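Local atomic coordinates of diaminopimelate decarboxylase (Psychromonas ingrahamii, PDB entry 4XG1), a protein that probably catalyses the pyridoxal-phosphate-dependent decarboxylation of meso-diaminopimelate to L-lysine, the closing step of this lysine biosynthesis pathway. Residues 32-35 / 36-39; 250-253 / 254-257. One frame throughout, in Å; residues are numbered along the deposited sequence.

Interaction 1: 32-35 / 36-39. With TME (propane), chain S.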
ATOM      1  N   ILE B  32       0.100  13.380  12.437  1.00 10.32           N
ATOM      2  CA  ILE B  32       0.577  14.063  13.624  1.00 11.17           C
ATOM      3  C   ILE B  32       0.718  13.112  14.774  1.00 11.22           C
ATOM      4  O   ILE B  32      -0.224  12.371  15.079  1.00 11.34           O
ATOM      5  CB  ILE B  32      -0.396  15.186  14.019  1.00 12.27           C
ATOM      6  CG1 ILE B  32      -0.415  16.254  12.934  1.00 12.81           C
ATOM      7  CG2 ILE B  32       0.054  15.858  15.321  1.00 12.76           C
ATOM      8  CD1 ILE B  32      -1.454  17.332  13.138  1.00 13.64           C
ATOM      9  N   TYR B  33       1.878  13.127  15.401  1.00 11.66           N
ATOM     10  CA  TYR B  33       2.194  12.171  16.461  1.00 12.71           C
ATOM     11  C   TYR B  33       2.466  12.874  17.790  1.00 14.44           C
ATOM     12  O   TYR B  33       3.079  13.948  17.817  1.00 14.01           O
ATOM     13  CB  TYR B  33       3.420  11.355  16.093  1.00 12.56           C
ATOM     14  CG  TYR B  33       3.333  10.619  14.761  1.00 12.99           C
ATOM     15  CD1 TYR B  33       2.326   9.713  14.496  1.00 13.13           C
ATOM     16  CD2 TYR B  33       4.286  10.842  13.756  1.00 13.81           C
ATOM     17  CE1 TYR B  33       2.256   9.060  13.283  1.00 13.34           C
ATOM     18  CE2 TYR B  33       4.216  10.207  12.541  1.00 13.53           C
ATOM     19  CZ  TYR B  33       3.201   9.310  12.308  1.00 13.55           C
ATOM     20  OH  TYR B  33       3.144   8.655  11.094  1.00 13.62           O
ATOM     21  N   SER B  34       1.981  12.264  18.878  1.00 16.15           N
ATOM     22  CA  SER B  34       2.242  12.706  20.254  1.00 16.82           C
ATOM     23  C   SER B  34       3.451  12.043  20.836  1.00 16.11           C
ATOM     24  O   SER B  34       3.453  10.860  21.044  1.00 15.80           O
ATOM     25  CB  SER B  34       1.057  12.382  21.162  1.00 17.56           C
ATOM     26  OG  SER B  34       1.448  12.410  22.536  1.00 18.99           O
ATOM     27  N   ARG B  35       4.484  12.808  21.130  1.00 18.38           N
ATOM     28  CA  ARG B  35       5.672  12.240  21.807  1.00 20.47           C
ATOM     29  C   ARG B  35       5.325  11.616  23.165  1.00 21.68           C
ATOM     30  O   ARG B  35       5.770  10.519  23.487  1.00 19.91           O
ATOM     31  CB  ARG B  35       6.705  13.306  22.085  1.00 22.75           C
ATOM     32  CG  ARG B  35       7.772  12.750  22.993  1.00 25.54           C
ATOM     33  CD  ARG B  35       8.866  13.741  23.289  1.00 29.15           C
ATOM     34  NE  ARG B  35       9.997  13.030  23.889  1.00 33.03           N
ATOM     35  CZ  ARG B  35      11.141  13.601  24.253  1.00 38.15           C
ATOM     36  NH1 ARG B  35      11.326  14.914  24.083  1.00 43.10           N
ATOM     37  NH2 ARG B  35      12.100  12.859  24.789  1.00 38.23           N
ATOM     38  N   ALA B  36       4.515  12.340  23.942  1.00 21.30           N
ATOM     39  CA  ALA B  36       4.137  11.900  25.267  1.00 21.30           C
ATOM     40  C   ALA B  36       3.357  10.587  25.190  1.00 20.08           C
ATOM     41  O   ALA B  36       3.621   9.667  25.958  1.00 21.47           O
ATOM     42  CB  ALA B  36       3.291  12.963  25.957  1.00 22.63           C
ATOM     43  N   THR B  37       2.405  10.495  24.276  1.00 18.00           N
ATOM     44  CA  THR B  37       1.640   9.277  24.138  1.00 17.40           C
ATOM     45  C   THR B  37       2.519   8.104  23.767  1.00 19.23           C
ATOM     46  O   THR B  37       2.330   7.020  24.264  1.00 19.54           O
ATOM     47  CB  THR B  37       0.583   9.416  23.073  1.00 17.69           C
ATOM     48  OG1 THR B  37      -0.222  10.572  23.353  1.00 17.33           O
ATOM     49  CG2 THR B  37      -0.298   8.154  23.009  1.00 17.27           C
ATOM     50  N   ILE B  38       3.506   8.318  22.898  1.00 20.44           N
ATOM     51  CA  ILE B  38       4.398   7.224  22.500  1.00 20.98           C
ATOM     52  C   ILE B  38       5.176   6.716  23.706  1.00 22.87           C
ATOM     53  O   ILE B  38       5.306   5.500  23.948  1.00 23.25           O
ATOM     54  CB  ILE B  38       5.399   7.674  21.409  1.00 19.12           C
ATOM     55  CG1 ILE B  38       4.649   7.953  20.112  1.00 18.59           C
ATOM     56  CG2 ILE B  38       6.454   6.625  21.162  1.00 18.83           C
ATOM     57  CD1 ILE B  38       5.426   8.775  19.124  1.00 18.16           C
ATOM     58  N   GLU B  39       5.725   7.668  24.453  1.00 25.58           N
ATOM     59  CA  GLU B  39       6.551   7.356  25.616  1.00 25.63           C
ATOM     60  C   GLU B  39       5.711   6.678  26.702  1.00 23.29           C
ATOM     61  O   GLU B  39       6.070   5.648  27.215  1.00 21.06           O
ATOM     62  CB  GLU B  39       7.219   8.640  26.109  1.00 26.42           C
ATOM     63  CG  GLU B  39       8.353   9.037  25.168  1.00 26.71           C
ATOM     64  CD  GLU B  39       9.094  10.302  25.551  1.00 25.93           C
ATOM     65  OE1 GLU B  39       8.540  11.142  26.309  1.00 26.14           O
ATOM     66  OE2 GLU B  39      10.225  10.463  25.047  1.00 22.77           O
TER
HETATM   67  C1  TME S 507       6.158  11.901  28.472  1.00 25.19           C
HETATM   68  C2  TME S 507       5.327  10.609  28.664  1.00 25.65           C
HETATM   69  C3  TME S 507       3.852  10.820  29.034  1.00 24.45           C

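Interaction 2: 250-253 / 254-257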
ATOM      1  N   PRO B 250      -9.774  -3.992  24.689  1.00 27.01           N
ATOM      2  CA  PRO B 250      -8.713  -4.916  24.931  1.00 27.09           C
ATOM      3  C   PRO B 250      -8.063  -4.649  26.277  1.00 27.79           C
ATOM      4  O   PRO B 250      -8.216  -3.587  26.843  1.00 28.68           O
ATOM      5  CB  PRO B 250      -7.704  -4.608  23.814  1.00 28.60           C
ATOM      6  CG  PRO B 250      -7.962  -3.195  23.468  1.00 27.60           C
ATOM      7  CD  PRO B 250      -9.445  -3.043  23.615  1.00 28.09           C
ATOM      8  N   PRO B 251      -7.352  -5.645  26.793  1.00 28.90           N
ATOM      9  CA  PRO B 251      -6.556  -5.434  27.963  1.00 30.67           C
ATOM     10  C   PRO B 251      -5.581  -4.317  27.691  1.00 34.55           C
ATOM     11  O   PRO B 251      -4.935  -4.316  26.644  1.00 38.86           O
ATOM     12  CB  PRO B 251      -5.782  -6.757  28.117  1.00 29.94           C
ATOM     13  CG  PRO B 251      -6.518  -7.756  27.302  1.00 27.50           C
ATOM     14  CD  PRO B 251      -7.190  -6.999  26.228  1.00 27.70           C
ATOM     15  N   GLU B 252      -5.404  -3.425  28.648  1.00 35.83           N
ATOM     16  CA  GLU B 252      -4.317  -2.477  28.545  1.00 34.82           C
ATOM     17  C   GLU B 252      -3.007  -3.156  28.831  1.00 30.53           C
ATOM     18  O   GLU B 252      -2.975  -4.199  29.467  1.00 32.55           O
ATOM     19  CB  GLU B 252      -4.575  -1.271  29.429  1.00 41.28           C
ATOM     20  CG  GLU B 252      -5.488  -0.281  28.716  1.00 48.23           C
ATOM     21  CD  GLU B 252      -6.250   0.593  29.666  1.00 58.23           C
ATOM     22  OE1 GLU B 252      -5.729   0.825  30.790  1.00 73.90           O
ATOM     23  OE2 GLU B 252      -7.364   1.036  29.293  1.00 59.20           O
ATOM     24  N   PRO B 253      -1.900  -2.596  28.314  1.00 27.95           N
ATOM     25  CA  PRO B 253      -0.595  -3.225  28.413  1.00 25.84           C
ATOM     26  C   PRO B 253      -0.210  -3.706  29.808  1.00 28.18           C
ATOM     27  O   PRO B 253       0.295  -4.830  29.959  1.00 29.73           O
ATOM     28  CB  PRO B 253       0.367  -2.137  27.977  1.00 25.95           C
ATOM     29  CG  PRO B 253      -0.428  -1.161  27.227  1.00 25.12           C
ATOM     30  CD  PRO B 253      -1.873  -1.369  27.503  1.00 26.08           C
ATOM     31  N   ALA B 254      -0.436  -2.856  30.819  1.00 29.83           N
ATOM     32  CA  ALA B 254      -0.188  -3.221  32.228  1.00 30.37           C
ATOM     33  C   ALA B 254      -0.838  -4.561  32.596  1.00 27.10           C
ATOM     34  O   ALA B 254      -0.156  -5.474  33.033  1.00 26.96           O
ATOM     35  CB  ALA B 254      -0.714  -2.130  33.145  1.00 31.87           C
ATOM     36  N   GLU B 255      -2.146  -4.669  32.380  1.00 26.22           N
ATOM     37  CA  GLU B 255      -2.921  -5.903  32.679  1.00 28.44           C
ATOM     38  C   GLU B 255      -2.435  -7.139  31.923  1.00 27.31           C
ATOM     39  O   GLU B 255      -2.311  -8.246  32.484  1.00 30.19           O
ATOM     40  CB  GLU B 255      -4.373  -5.686  32.312  1.00 30.17           C
ATOM     41  CG  GLU B 255      -4.981  -4.451  32.954  1.00 36.87           C
ATOM     42  CD  GLU B 255      -6.194  -3.893  32.229  1.00 42.37           C
ATOM     43  OE1 GLU B 255      -6.644  -4.499  31.232  1.00 50.43           O
ATOM     44  OE2 GLU B 255      -6.710  -2.832  32.660  1.00 45.62           O
ATOM     45  N   TYR B 256      -2.173  -6.943  30.635  1.00 23.46           N
ATOM     46  CA  TYR B 256      -1.632  -7.987  29.789  1.00 20.36           C
ATOM     47  C   TYR B 256      -0.331  -8.492  30.318  1.00 19.23           C
ATOM     48  O   TYR B 256      -0.091  -9.718  30.347  1.00 19.84           O
ATOM     49  CB  TYR B 256      -1.457  -7.427  28.359  1.00 19.54           C
ATOM     50  CG  TYR B 256      -0.363  -8.013  27.468  1.00 17.57           C
ATOM     51  CD1 TYR B 256      -0.595  -9.129  26.701  1.00 17.77           C
ATOM     52  CD2 TYR B 256       0.874  -7.407  27.345  1.00 16.32           C
ATOM     53  CE1 TYR B 256       0.387  -9.639  25.823  1.00 18.20           C
ATOM     54  CE2 TYR B 256       1.855  -7.929  26.490  1.00 16.61           C
ATOM     55  CZ  TYR B 256       1.596  -9.031  25.716  1.00 16.93           C
ATOM     56  OH  TYR B 256       2.550  -9.551  24.846  1.00 19.05           O
ATOM     57  N   MET B 257       0.543  -7.569  30.707  1.00 19.05           N
ATOM     58  CA  MET B 257       1.863  -7.951  31.207  1.00 21.21           C
ATOM     59  C   MET B 257       1.804  -8.696  32.572  1.00 22.51           C
ATOM     60  O   MET B 257       2.385  -9.767  32.729  1.00 25.09           O
ATOM     61  CB  MET B 257       2.717  -6.725  31.367  1.00 21.55           C
ATOM     62  CG  MET B 257       4.148  -7.024  31.635  1.00 20.91           C
ATOM     63  SD  MET B 257       5.076  -7.746  30.302  1.00 25.52           S
ATOM     64  CE  MET B 257       4.837  -6.419  29.088  1.00 26.23           C
TER

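Interaction 1: 32-35 / 36-39
Ser34 capping Thr37 and a salt bridge from Arg35 to Glu39 make this a local contact at the N-terminus of helix 35-49, where strand 30-34 runs straight into the helix. Serine suits the N-cap: with chi1 at 162°, Ser34 OG swings beside its own carbonyl carbon and accepts from Thr37 N (2.8 Å, N-H...O 164°). The hydroxyl Thr37 OG1 lies 2.6 Å from Ser34 OG. Glu15 extends this polar cluster, its carboxylate bonding Ser34 OG and Ala36 N. Regular helix bonding starts with Ile38 N on Ser34 O (3.1 Å).

From the first helical residue, the extended Arg35 side chain reaches forward to Glu39. Arg35 NE (2.8 Å) and Arg35 NH2 (3.1 Å) both meet Glu39 OE2, side-on and in the guanidinium plane. NH2 uses the syn lone pair of Glu39 OE2, whereas NE meets that oxygen from above the carboxylate plane; guanidinium and carboxylate planes are 61° apart. Arg35 NH1 has a second partner, Asp396, so a leucine in its place would probably leave both carboxylates without their positive mate. A bound propane rests against the same turn, its C2 3.7 Å from Glu39 CB and its C3 3.8 Å from Ala36 CB.

Together these features form a serine N-cap with an i to i+4 salt bridge, at the passage from the beta-sheet region to the TIM barrel of a class-II decarboxylase.

Interaction 2: 250-253 / 254-257
Pro253 O accepts from Met257 N (2.9 Å, N-H...O 157°) in the second i to i+4 bond of the helix, and the same oxygen lies at the edge of the Tyr256 ring, in its plane, 3.7 Å from Tyr256 CD2. The first such bond runs from Tyr256 N to Glu252 O at 3.1 Å, almost straight at 173°. Glu252 is the N-cap of helix 253-262, and Pro253 follows as the first helical residue. Proline fits there because the first turn asks no N-H of it, while its ring already holds phi near the helical value.

The backbone N-H of the N-cap residue is also held. Glu255, three residues on, turns its extended chain back over the helix start, and Glu255 OE1 accepts from Glu252 N (3.1 Å); the donor comes in from well above the carboxylate plane. Glu255 OE1 also stands 3.4 Å from Pro251 CA. Chi1 of -54° sets CG beside the backbone N of Glu255, which aims the carboxylate toward the N-cap. This bond is one of the two that a capping box requires; the reciprocal one, from Glu255 N to the Glu252 side chain, is absent.

Tyr256 and Met257 turn inward. The Tyr256 ring packs edge-to-face with Phe211 and also meets Leu241 and Phe273, while Met257 reaches Phe45, Ala48 and Ala49 of helix 35-49.

Glu252 OE1 and Glu255 OE2 are 4.2 Å apart, and both residues are exposed to solvent. Their mutual repulsion is probably eased by water and by the positive end of the helix dipole, a setting in which acidic residues are likely to stay ionised.

How the interactions relate
From the N-terminus, interaction 1 comes first, at the junction of strand 30-34 and helix 35-49; interaction 2 follows some two hundred residues later, where the loop after strand 234-236 enters helix 253-262. The two lie in series, neither nesting nor crossing, and each spans a single helix start without closing a long loop. The centres of interactions 1 and 2 are about 19 Å apart, and the nearest atoms of interactions 1 and 2 are about 9 Å apart. The helices they begin are nonetheless neighbours, helix 253-262 lying against helix 35-49. Interaction 1 thus joins the mixed sheet to helix 35-49, and interaction 2 starts the helix leading to barrel strand 270-273.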